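Local coordinates for SxtG (PDB 6U1R), which is an amidinotransferase of the saxitoxin biosynthetic pathway and probably transfers an amidino group by way of a covalent cysteine intermediate, at residues Pro122-Arg127 with Pro183-Ala188; Leu53-Lys58 with Ala188-Asn193; Tyr31-Ala36 with Ser365-Thr370. All blocks are in the same frame, centred on the assembly; numbering follows the deposited sequence.

Contact 1: residues Pro122-Arg127 with Pro183-Ala188; sequences PAWQVR and PQLFDA
Trp-124 reaches across to the backbone of Gln-184 with its indole N-H, joining the turn of a short antiparallel hairpin (strands 119-120 and 125-126) to a long loop of the amidinotransferase fold. NE1 of Trp-124 lies 2.8 Å from the carbonyl O of Gln-184, and the bond is nearly straight, with an N-H...O angle of 175°. The acceptor sits in the plane of the indole and the donor in the plane of the carbonyl, somewhat off the C=O direction. What aims the ring this way is a chi1 of 52°, which places CG between the backbone N and the carbonyl carbon. Leu-185 O is also close to NE1, but the angle is poor for a second bond; that oxygen is instead held by Arg-154, whose guanidinium makes a cation-pi contact with the indole. Tyr-157 meets the same ring edge-to-face. Leu-185 CB sits against NE1 of Trp-124 at 3.7 Å, and CZ2 of the indole then lies 4.1 Å from both CB and CD1 of the leucine.

One residue before the tryptophan, Ala-123 meets Phe-186. The CB of Phe-186 points away from the hairpin, yet chi1 of -69° turns the ring back, and CE1 of Phe-186 comes within 3.6 Å of CB of Ala-123. Trp-161 of the second subunit packs on Ala-123 and meets the Phe-186 ring edge-to-face, which puts this corner at the dimer interface. One face of the Phe-186 ring takes Gln-184 CB, 3.7 Å above the ring plane and offset toward the rim.

Contact 2: residues Leu53-Lys58 with Ala188-Asn193; sequences LEPINK and AQYDFN
Pro-55 lays its CG squarely on the ring of Tyr-190. The atom stands 3.6 Å from the centroid of the aromatic ring and only 5° off its normal, a CH-pi contact over the middle of the face, with all six carbons of the Tyr-190 ring at nearly equal distances from Pro-55 CG. The opposite face is backed by Tyr-190's own neighbour, Gln-189, whose CB also lies over the centre, 4.0 Å above the plane, so the phenol is held between two aliphatic groups. CG of Tyr-190 is anti to the carbonyl carbon (chi1 -44°), and this carries the ring toward Pro-55.

Ile-56 comes at the same ring from another direction: its CD1 is 4.0 Å from CE1 of Tyr-190, and the two side chains run at a slant to each other. On the more exposed side, Phe-192 adds a looser contact through CE1, 4.1 Å from CB of Pro-55. The phenol hydroxyl leaves this apolar patch and hydrogen-bonds to the carbonyl O of Ala-152.

Both backbones are braced locally. In the irregular helical turn of 53-57, which includes a cis peptide bond before Pro-55, Lys-58 N bonds to Leu-53 O at 2.9 Å, a wide pi-type closure, and Lys-58 NZ makes a salt bridge of 3.1 Å to OE1 of Glu-54, meeting it on the syn side. On the other segment Asp-191 OD1 accepts from Asn-193 N in an Asx turn.

The whole is a proline-aromatic CH-pi pairing that packs the 53-57 turn on the loop of 188-193, with Ile-56 near the predicted active site, its side chain about 7 Å from that of Asp-215.

Contact 3: residues Tyr31-Ala36 with Ser365-Thr370; sequences YNEWDA and SFHCAT
Glu-33 and His-367 bridge two irregular segments whose backbones stay well apart, their CA atoms 9.5 Å from each other, with 366-368 taking helical angles without the regular bonds and a type I turn running from His-367 to Thr-370. The gap is spanned by side chains alone. His-367 NE2 donates to Glu-33 OE1 at 2.9 Å, and the N-H...O angle of 170° is close to straight. From the histidine the oxygen lies in the ring plane, at the edge; from the carboxylate the nitrogen comes in from above, 55° out of plane. The two flat groups are also steeply inclined to each other. The imidazole extends toward Glu-33 because CG of His-367 is anti to the backbone N (chi1 -170°), while the glutamate bends at chi2 to present its carboxylate.

Neither group relies on this bond alone. ND1 of His-367 pairs with OD2 of Asp-266, and OE2 of Glu-33 accepts from Arg-221 N, which fixes the rotation of ring and carboxylate together. Glu-33 OE1 also has a long, weak ion pair with Arg-136.

The backbone that carries Glu-33 is shaped by Asn-32. Its OD1 accepts from Trp-34 N at 3.1 Å, which makes an Asx turn, and with the second bond, from Asp-35 N at 2.9 Å, the arrangement is an Asx motif. ND2 of Asn-32 returns a bond of 3.0 Å to OD2 of Asp-35.

Next in sequence to His-367 is Cys-368, the predicted nucleophile that would carry the amidino group. With Glu-33 at NE2 and Asp-266 at ND1, both ring nitrogens of His-367 are engaged by carboxylates, so the imidazole is kept from rotating just before that cysteine.

In the fold
Along the chain the segments come in the order 31-36, 53-58, 122-127, 183-193 and 365-370, so contact 3 encloses contact 2, which in turn encloses contact 1. Contacts 1 and 2 are neighbours, their centres about 12 Å apart: their second segments run on through Ala-188 in one loop between strands 176-179 and 219-222, and Leu-185 packs against Tyr-190. Contact 3 lies on the opposite side of the chain's centre, about 32 Å from contact 1 and 29 Å from contact 2, centre to centre. The loop thus packs on the 122-127 hairpin turn near the second subunit, then on the 53-57 turn, whose Ile-56 lies near predicted catalytic Asp-215; contact 3 holds predicted nucleophile Cys-368.

Contact 1: residues Pro122-Arg127 with Pro183-Ala188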
loop_
_atom_site.group_PDB
_atom_site.type_symbol
_atom_site.label_atom_id
_atom_site.label_comp_id
_atom_site.label_asym_id
_atom_site.label_seq_id
_atom_site.Cartn_x
_atom_site.Cartn_y
_atom_site.Cartn_z
ATOM N N PRO A 122 4.404 -0.569 16.118
ATOM C CA PRO A 122 5.565 -0.726 17.008
ATOM C C PRO A 122 6.115 0.595 17.520
ATOM O O PRO A 122 6.856 0.597 18.509
ATOM C CB PRO A 122 6.581 -1.471 16.125
ATOM C CG PRO A 122 5.700 -2.276 15.175
ATOM C CD PRO A 122 4.567 -1.305 14.857
ATOM N N ALA A 123 5.755 1.726 16.901
ATOM C CA ALA A 123 6.337 3.017 17.241
ATOM C C ALA A 123 5.373 4.020 17.875
ATOM O O ALA A 123 5.838 5.009 18.448
ATOM C CB ALA A 123 6.934 3.668 15.985
ATOM N N TRP A 124 4.059 3.825 17.762
ATOM C CA TRP A 124 3.107 4.825 18.240
ATOM C C TRP A 124 1.739 4.182 18.387
ATOM O O TRP A 124 1.480 3.102 17.854
ATOM C CB TRP A 124 3.026 6.051 17.310
ATOM C CG TRP A 124 2.793 5.742 15.846
ATOM C CD1 TRP A 124 3.739 5.687 14.875
ATOM C CD2 TRP A 124 1.531 5.485 15.195
ATOM N NE1 TRP A 124 3.157 5.399 13.658
ATOM C CE2 TRP A 124 1.805 5.271 13.826
ATOM C CE3 TRP A 124 0.209 5.409 15.636
ATOM C CZ2 TRP A 124 0.804 4.994 12.898
ATOM C CZ3 TRP A 124 -0.779 5.126 14.728
ATOM C CH2 TRP A 124 -0.479 4.928 13.359
ATOM N N GLN A 125 0.863 4.862 19.116
ATOM C CA GLN A 125 -0.496 4.383 19.304
ATOM C C GLN A 125 -1.450 5.572 19.318
ATOM O O GLN A 125 -1.063 6.698 19.643
ATOM C CB GLN A 125 -0.643 3.564 20.601
ATOM C CG GLN A 125 -0.438 4.354 21.855
ATOM C CD GLN A 125 -0.496 3.471 23.100
ATOM O OE1 GLN A 125 -1.450 3.521 23.873
ATOM N NE2 GLN A 125 0.517 2.647 23.276
ATOM N N VAL A 126 -2.703 5.311 18.948
ATOM C CA VAL A 126 -3.748 6.326 19.003
ATOM C C VAL A 126 -4.981 5.717 19.663
ATOM O O VAL A 126 -5.125 4.504 19.768
ATOM C CB VAL A 126 -4.104 6.888 17.600
ATOM C CG1 VAL A 126 -2.899 7.586 16.978
ATOM C CG2 VAL A 126 -4.621 5.780 16.696
ATOM N N ARG A 127 -5.875 6.588 20.117
ATOM C CA ARG A 127 -7.029 6.155 20.888
ATOM C C ARG A 127 -8.225 5.759 20.041
ATOM O O ARG A 127 -9.112 5.055 20.544
ATOM C CB ARG A 127 -7.432 7.271 21.861
ATOM C CG ARG A 127 -6.471 7.420 23.010
ATOM C CD ARG A 127 -6.722 8.674 23.834
ATOM N NE ARG A 127 -5.735 8.763 24.901
ATOM C CZ ARG A 127 -5.903 8.264 26.118
ATOM N NH1 ARG A 127 -7.040 7.656 26.441
ATOM N NH2 ARG A 127 -4.923 8.381 27.007
ATOM N N PRO A 183 2.832 4.270 5.196
ATOM C CA PRO A 183 3.924 4.996 5.861
ATOM C C PRO A 183 4.087 4.560 7.308
ATOM O O PRO A 183 3.161 4.069 7.953
ATOM C CB PRO A 183 3.494 6.467 5.757
ATOM C CG PRO A 183 1.983 6.413 5.691
ATOM C CD PRO A 183 1.707 5.169 4.862
ATOM N N GLN A 184 5.306 4.770 7.816
ATOM C CA GLN A 184 5.642 4.450 9.198
ATOM C C GLN A 184 5.060 5.472 10.168
ATOM O O GLN A 184 4.678 5.115 11.291
ATOM C CB GLN A 184 7.168 4.390 9.369
ATOM C CG GLN A 184 7.851 3.308 8.547
ATOM C CD GLN A 184 9.339 3.173 8.853
ATOM O OE1 GLN A 184 10.153 4.036 8.498
ATOM N NE2 GLN A 184 9.696 2.104 9.535
ATOM N N LEU A 185 5.045 6.742 9.758
ATOM C CA LEU A 185 4.516 7.851 10.536
ATOM C C LEU A 185 5.256 7.992 11.868
ATOM O O LEU A 185 4.662 8.306 12.901
ATOM C CB LEU A 185 3.003 7.718 10.733
ATOM C CG LEU A 185 2.199 7.584 9.424
ATOM C CD1 LEU A 185 0.674 7.608 9.683
ATOM C CD2 LEU A 185 2.582 8.682 8.448
ATOM N N PHE A 186 6.576 7.805 11.817
ATOM C CA PHE A 186 7.436 8.194 12.925
ATOM C C PHE A 186 7.343 9.700 13.185
ATOM O O PHE A 186 6.930 10.499 12.333
ATOM C CB PHE A 186 8.902 7.840 12.622
ATOM C CG PHE A 186 9.216 6.363 12.587
ATOM C CD1 PHE A 186 8.274 5.388 12.897
ATOM C CD2 PHE A 186 10.497 5.951 12.247
ATOM C CE1 PHE A 186 8.613 4.036 12.872
ATOM C CE2 PHE A 186 10.834 4.610 12.232
ATOM C CZ PHE A 186 9.897 3.656 12.547
ATOM N N ASP A 187 7.803 10.102 14.375
ATOM C CA ASP A 187 7.866 11.524 14.680
ATOM C C ASP A 187 8.635 12.305 13.618
ATOM O O ASP A 187 8.338 13.477 13.390
ATOM C CB ASP A 187 8.511 11.751 16.052
ATOM C CG ASP A 187 7.581 11.435 17.212
ATOM O OD1 ASP A 187 6.373 11.172 17.009
ATOM O OD2 ASP A 187 8.079 11.478 18.360
ATOM N N ALA A 188 9.618 11.676 12.957
ATOM C CA ALA A 188 10.415 12.373 11.946
ATOM C C ALA A 188 9.590 12.889 10.760
ATOM O O ALA A 188 10.084 13.731 10.003
ATOM C CB ALA A 188 11.526 11.462 11.425
#

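Contact 2: residues Leu53-Lys58 with Ala188-Asn193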
loop_
_atom_site.group_PDB
_atom_site.type_symbol
_atom_site.label_atom_id
_atom_site.label_comp_id
_atom_site.label_asym_id
_atom_site.label_seq_id
_atom_site.Cartn_x
_atom_site.Cartn_y
_atom_site.Cartn_z
ATOM N N LEU A 53 -6.171 16.419 17.568
ATOM C CA LEU A 53 -5.509 17.711 17.471
ATOM C C LEU A 53 -4.072 17.580 16.984
ATOM O O LEU A 53 -3.572 18.464 16.264
ATOM C CB LEU A 53 -5.547 18.397 18.846
ATOM C CG LEU A 53 -5.134 19.849 18.977
ATOM C CD1 LEU A 53 -6.078 20.754 18.165
ATOM C CD2 LEU A 53 -5.147 20.243 20.463
ATOM N N GLU A 54 -3.397 16.502 17.365
ATOM C CA GLU A 54 -1.963 16.374 17.125
ATOM C C GLU A 54 -1.672 15.165 16.263
ATOM O O GLU A 54 -2.439 14.190 16.278
ATOM C CB GLU A 54 -1.188 16.253 18.452
ATOM C CG GLU A 54 -1.416 17.390 19.442
ATOM C CD GLU A 54 -0.425 18.533 19.289
ATOM O OE1 GLU A 54 -0.492 19.489 20.099
ATOM O OE2 GLU A 54 0.422 18.476 18.369
ATOM N N PRO A 55 -0.573 15.219 15.483
ATOM C CA PRO A 55 0.318 16.371 15.325
ATOM C C PRO A 55 -0.012 17.219 14.088
ATOM O O PRO A 55 0.799 18.101 13.801
ATOM C CB PRO A 55 1.689 15.714 15.170
ATOM C CG PRO A 55 1.386 14.478 14.396
ATOM C CD PRO A 55 -0.004 14.026 14.838
ATOM N N ILE A 56 -1.147 16.973 13.413
ATOM C CA ILE A 56 -1.488 17.640 12.144
ATOM C C ILE A 56 -2.585 18.688 12.320
ATOM O O ILE A 56 -2.424 19.840 11.910
ATOM C CB ILE A 56 -1.896 16.611 11.072
ATOM C CG1 ILE A 56 -0.708 15.724 10.701
ATOM C CG2 ILE A 56 -2.451 17.317 9.823
ATOM C CD1 ILE A 56 -1.122 14.540 9.939
ATOM N N ASN A 57 -3.750 18.279 12.830
ATOM C CA ASN A 57 -4.958 19.054 12.577
ATOM C C ASN A 57 -4.970 20.396 13.295
ATOM O O ASN A 57 -5.689 21.306 12.868
ATOM C CB ASN A 57 -6.165 18.223 12.940
ATOM C CG ASN A 57 -6.313 17.052 12.005
ATOM O OD1 ASN A 57 -6.069 17.192 10.800
ATOM N ND2 ASN A 57 -6.636 15.889 12.542
ATOM N N LYS A 58 -4.188 20.565 14.346
ATOM C CA LYS A 58 -4.149 21.889 14.955
ATOM C C LYS A 58 -3.688 22.957 13.965
ATOM O O LYS A 58 -3.981 24.140 14.160
ATOM C CB LYS A 58 -3.255 21.887 16.194
ATOM C CG LYS A 58 -1.777 21.735 15.938
ATOM C CD LYS A 58 -1.065 21.593 17.282
ATOM C CE LYS A 58 0.442 21.564 17.151
ATOM N NZ LYS A 58 1.064 21.610 18.526
ATOM N N ALA A 188 9.618 11.676 12.957
ATOM C CA ALA A 188 10.415 12.373 11.946
ATOM C C ALA A 188 9.590 12.889 10.760
ATOM O O ALA A 188 10.084 13.731 10.003
ATOM C CB ALA A 188 11.526 11.462 11.425
ATOM N N GLN A 189 8.368 12.386 10.569
ATOM C CA GLN A 189 7.488 12.837 9.492
ATOM C C GLN A 189 6.850 14.194 9.785
ATOM O O GLN A 189 6.226 14.776 8.894
ATOM C CB GLN A 189 6.411 11.762 9.245
ATOM C CG GLN A 189 5.445 12.049 8.069
ATOM C CD GLN A 189 6.140 12.181 6.723
ATOM O OE1 GLN A 189 7.298 11.812 6.568
ATOM N NE2 GLN A 189 5.414 12.723 5.730
ATOM N N TYR A 190 7.029 14.744 10.994
ATOM C CA TYR A 190 6.355 15.969 11.394
ATOM C C TYR A 190 7.366 16.955 11.974
ATOM O O TYR A 190 8.285 16.559 12.695
ATOM C CB TYR A 190 5.249 15.676 12.428
ATOM C CG TYR A 190 4.394 14.480 12.081
ATOM C CD1 TYR A 190 3.424 14.562 11.097
ATOM C CD2 TYR A 190 4.569 13.267 12.733
ATOM C CE1 TYR A 190 2.632 13.446 10.763
ATOM C CE2 TYR A 190 3.798 12.158 12.421
ATOM C CZ TYR A 190 2.827 12.255 11.432
ATOM O OH TYR A 190 2.081 11.132 11.135
ATOM N N ASP A 191 7.173 18.233 11.662
ATOM C CA ASP A 191 8.029 19.322 12.140
ATOM C C ASP A 191 7.465 19.808 13.468
ATOM O O ASP A 191 6.506 20.579 13.506
ATOM C CB ASP A 191 8.084 20.442 11.108
ATOM C CG ASP A 191 8.936 21.621 11.553
ATOM O OD1 ASP A 191 9.465 21.597 12.678
ATOM O OD2 ASP A 191 9.040 22.583 10.764
ATOM N N PHE A 192 8.053 19.362 14.571
ATOM C CA PHE A 192 7.509 19.770 15.861
ATOM C C PHE A 192 7.919 21.182 16.259
ATOM O O PHE A 192 7.464 21.667 17.297
ATOM C CB PHE A 192 7.909 18.757 16.937
ATOM C CG PHE A 192 7.156 17.459 16.831
ATOM C CD1 PHE A 192 5.888 17.335 17.380
ATOM C CD2 PHE A 192 7.690 16.379 16.140
ATOM C CE1 PHE A 192 5.176 16.147 17.273
ATOM C CE2 PHE A 192 6.988 15.179 16.031
ATOM C CZ PHE A 192 5.731 15.063 16.598
ATOM N N ASN A 193 8.720 21.868 15.447
ATOM C CA ASN A 193 8.995 23.284 15.648
ATOM C C ASN A 193 8.185 24.168 14.704
ATOM O O ASN A 193 8.491 25.353 14.559
ATOM C CB ASN A 193 10.490 23.556 15.484
ATOM C CG ASN A 193 11.331 22.743 16.453
ATOM O OD1 ASN A 193 10.955 22.559 17.607
ATOM N ND2 ASN A 193 12.459 22.229 15.976
#

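Contact 3: residues Tyr31-Ala36 with Ser365-Thr370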
loop_
_atom_site.group_PDB
_atom_site.type_symbol
_atom_site.label_atom_id
_atom_site.label_comp_id
_atom_site.label_asym_id
_atom_site.label_seq_id
_atom_site.Cartn_x
_atom_site.Cartn_y
_atom_site.Cartn_z
ATOM N N TYR A 31 -12.009 9.261 -15.220
ATOM C CA TYR A 31 -10.810 9.936 -15.691
ATOM C C TYR A 31 -10.766 11.423 -15.358
ATOM O O TYR A 31 -9.731 12.050 -15.591
ATOM C CB TYR A 31 -10.685 9.760 -17.209
ATOM C CG TYR A 31 -10.369 8.350 -17.639
ATOM C CD1 TYR A 31 -9.074 7.861 -17.568
ATOM C CD2 TYR A 31 -11.367 7.506 -18.134
ATOM C CE1 TYR A 31 -8.769 6.573 -17.995
ATOM C CE2 TYR A 31 -11.068 6.213 -18.543
ATOM C CZ TYR A 31 -9.773 5.764 -18.474
ATOM O OH TYR A 31 -9.456 4.495 -18.886
ATOM N N ASN A 32 -11.838 11.993 -14.818
ATOM C CA ASN A 32 -11.916 13.430 -14.571
ATOM C C ASN A 32 -13.095 13.679 -13.636
ATOM O O ASN A 32 -13.778 12.744 -13.217
ATOM C CB ASN A 32 -12.053 14.177 -15.899
ATOM C CG ASN A 32 -13.189 13.640 -16.704
ATOM O OD1 ASN A 32 -14.333 13.682 -16.254
ATOM N ND2 ASN A 32 -12.889 13.052 -17.871
ATOM N N GLU A 33 -13.355 14.947 -13.330
ATOM C CA GLU A 33 -14.363 15.294 -12.326
ATOM C C GLU A 33 -15.770 15.486 -12.901
ATOM O O GLU A 33 -16.691 15.761 -12.129
ATOM C CB GLU A 33 -13.951 16.576 -11.578
ATOM C CG GLU A 33 -12.518 16.562 -10.998
ATOM C CD GLU A 33 -12.315 15.601 -9.816
ATOM O OE1 GLU A 33 -13.311 15.189 -9.183
ATOM O OE2 GLU A 33 -11.136 15.243 -9.545
ATOM N N TRP A 34 -15.971 15.333 -14.215
ATOM C CA TRP A 34 -17.191 15.834 -14.851
ATOM C C TRP A 34 -17.897 14.863 -15.792
ATOM O O TRP A 34 -19.047 15.147 -16.151
ATOM C CB TRP A 34 -16.898 17.111 -15.653
ATOM C CG TRP A 34 -15.853 16.900 -16.701
ATOM C CD1 TRP A 34 -16.023 16.297 -17.923
ATOM C CD2 TRP A 34 -14.468 17.273 -16.627
ATOM N NE1 TRP A 34 -14.835 16.271 -18.604
ATOM C CE2 TRP A 34 -13.865 16.868 -17.839
ATOM C CE3 TRP A 34 -13.683 17.919 -15.663
ATOM C CZ2 TRP A 34 -12.517 17.079 -18.104
ATOM C CZ3 TRP A 34 -12.338 18.117 -15.927
ATOM C CH2 TRP A 34 -11.777 17.721 -17.143
ATOM N N ASP A 35 -17.256 13.799 -16.270
ATOM C CA ASP A 35 -17.960 12.896 -17.176
ATOM C C ASP A 35 -19.205 12.333 -16.480
ATOM O O ASP A 35 -19.281 12.244 -15.245
ATOM C CB ASP A 35 -17.046 11.753 -17.654
ATOM C CG ASP A 35 -16.079 12.153 -18.764
ATOM O OD1 ASP A 35 -16.289 13.166 -19.478
ATOM O OD2 ASP A 35 -15.091 11.406 -18.954
ATOM N N ALA A 36 -20.193 11.956 -17.290
ATOM C CA ALA A 36 -21.511 11.566 -16.791
ATOM C C ALA A 36 -21.430 10.515 -15.685
ATOM O O ALA A 36 -20.954 9.397 -15.908
ATOM C CB ALA A 36 -22.359 11.047 -17.961
ATOM N N SER A 365 -17.777 18.487 2.250
ATOM C CA SER A 365 -19.082 18.698 1.637
ATOM C C SER A 365 -19.212 17.688 0.496
ATOM O O SER A 365 -18.639 16.599 0.588
ATOM C CB SER A 365 -19.245 20.152 1.174
ATOM O OG SER A 365 -20.580 20.414 0.754
ATOM N N PHE A 366 -19.934 18.023 -0.583
ATOM C CA PHE A 366 -20.374 17.000 -1.542
ATOM C C PHE A 366 -19.196 16.278 -2.204
ATOM O O PHE A 366 -19.215 15.051 -2.369
ATOM C CB PHE A 366 -21.256 17.625 -2.630
ATOM C CG PHE A 366 -22.382 18.455 -2.089
ATOM C CD1 PHE A 366 -23.453 17.860 -1.432
ATOM C CD2 PHE A 366 -22.360 19.845 -2.221
ATOM C CE1 PHE A 366 -24.482 18.632 -0.924
ATOM C CE2 PHE A 366 -23.370 20.610 -1.727
ATOM C CZ PHE A 366 -24.436 20.016 -1.076
ATOM N N HIS A 367 -18.190 17.028 -2.659
ATOM C CA HIS A 367 -17.060 16.388 -3.318
ATOM C C HIS A 367 -16.276 15.513 -2.338
ATOM O O HIS A 367 -15.885 14.394 -2.681
ATOM C CB HIS A 367 -16.179 17.453 -3.980
ATOM C CG HIS A 367 -15.107 16.906 -4.880
ATOM N ND1 HIS A 367 -13.789 16.810 -4.489
ATOM C CD2 HIS A 367 -15.151 16.464 -6.160
ATOM C CE1 HIS A 367 -13.067 16.327 -5.483
ATOM N NE2 HIS A 367 -13.867 16.104 -6.510
ATOM N N CYS A 368 -16.061 15.992 -1.107
ATOM C CA CYS A 368 -15.356 15.207 -0.089
ATOM C C CYS A 368 -16.100 13.923 0.247
ATOM O O CYS A 368 -15.479 12.899 0.549
ATOM C CB CYS A 368 -15.203 16.010 1.198
ATOM S SG CYS A 368 -14.139 17.419 1.029
ATOM N N ALA A 369 -17.432 13.996 0.280
ATOM C CA ALA A 369 -18.303 12.929 0.726
ATOM C C ALA A 369 -18.491 11.842 -0.316
ATOM O O ALA A 369 -19.204 10.872 -0.033
ATOM C CB ALA A 369 -19.673 13.507 1.114
ATOM N N THR A 370 -17.852 11.950 -1.485
ATOM C CA THR A 370 -18.069 10.995 -2.563
ATOM C C THR A 370 -16.761 10.491 -3.153
ATOM O O THR A 370 -15.724 11.158 -3.101
ATOM C CB THR A 370 -18.912 11.618 -3.695
ATOM O OG1 THR A 370 -18.304 12.842 -4.134
ATOM C CG2 THR A 370 -20.348 11.840 -3.224
#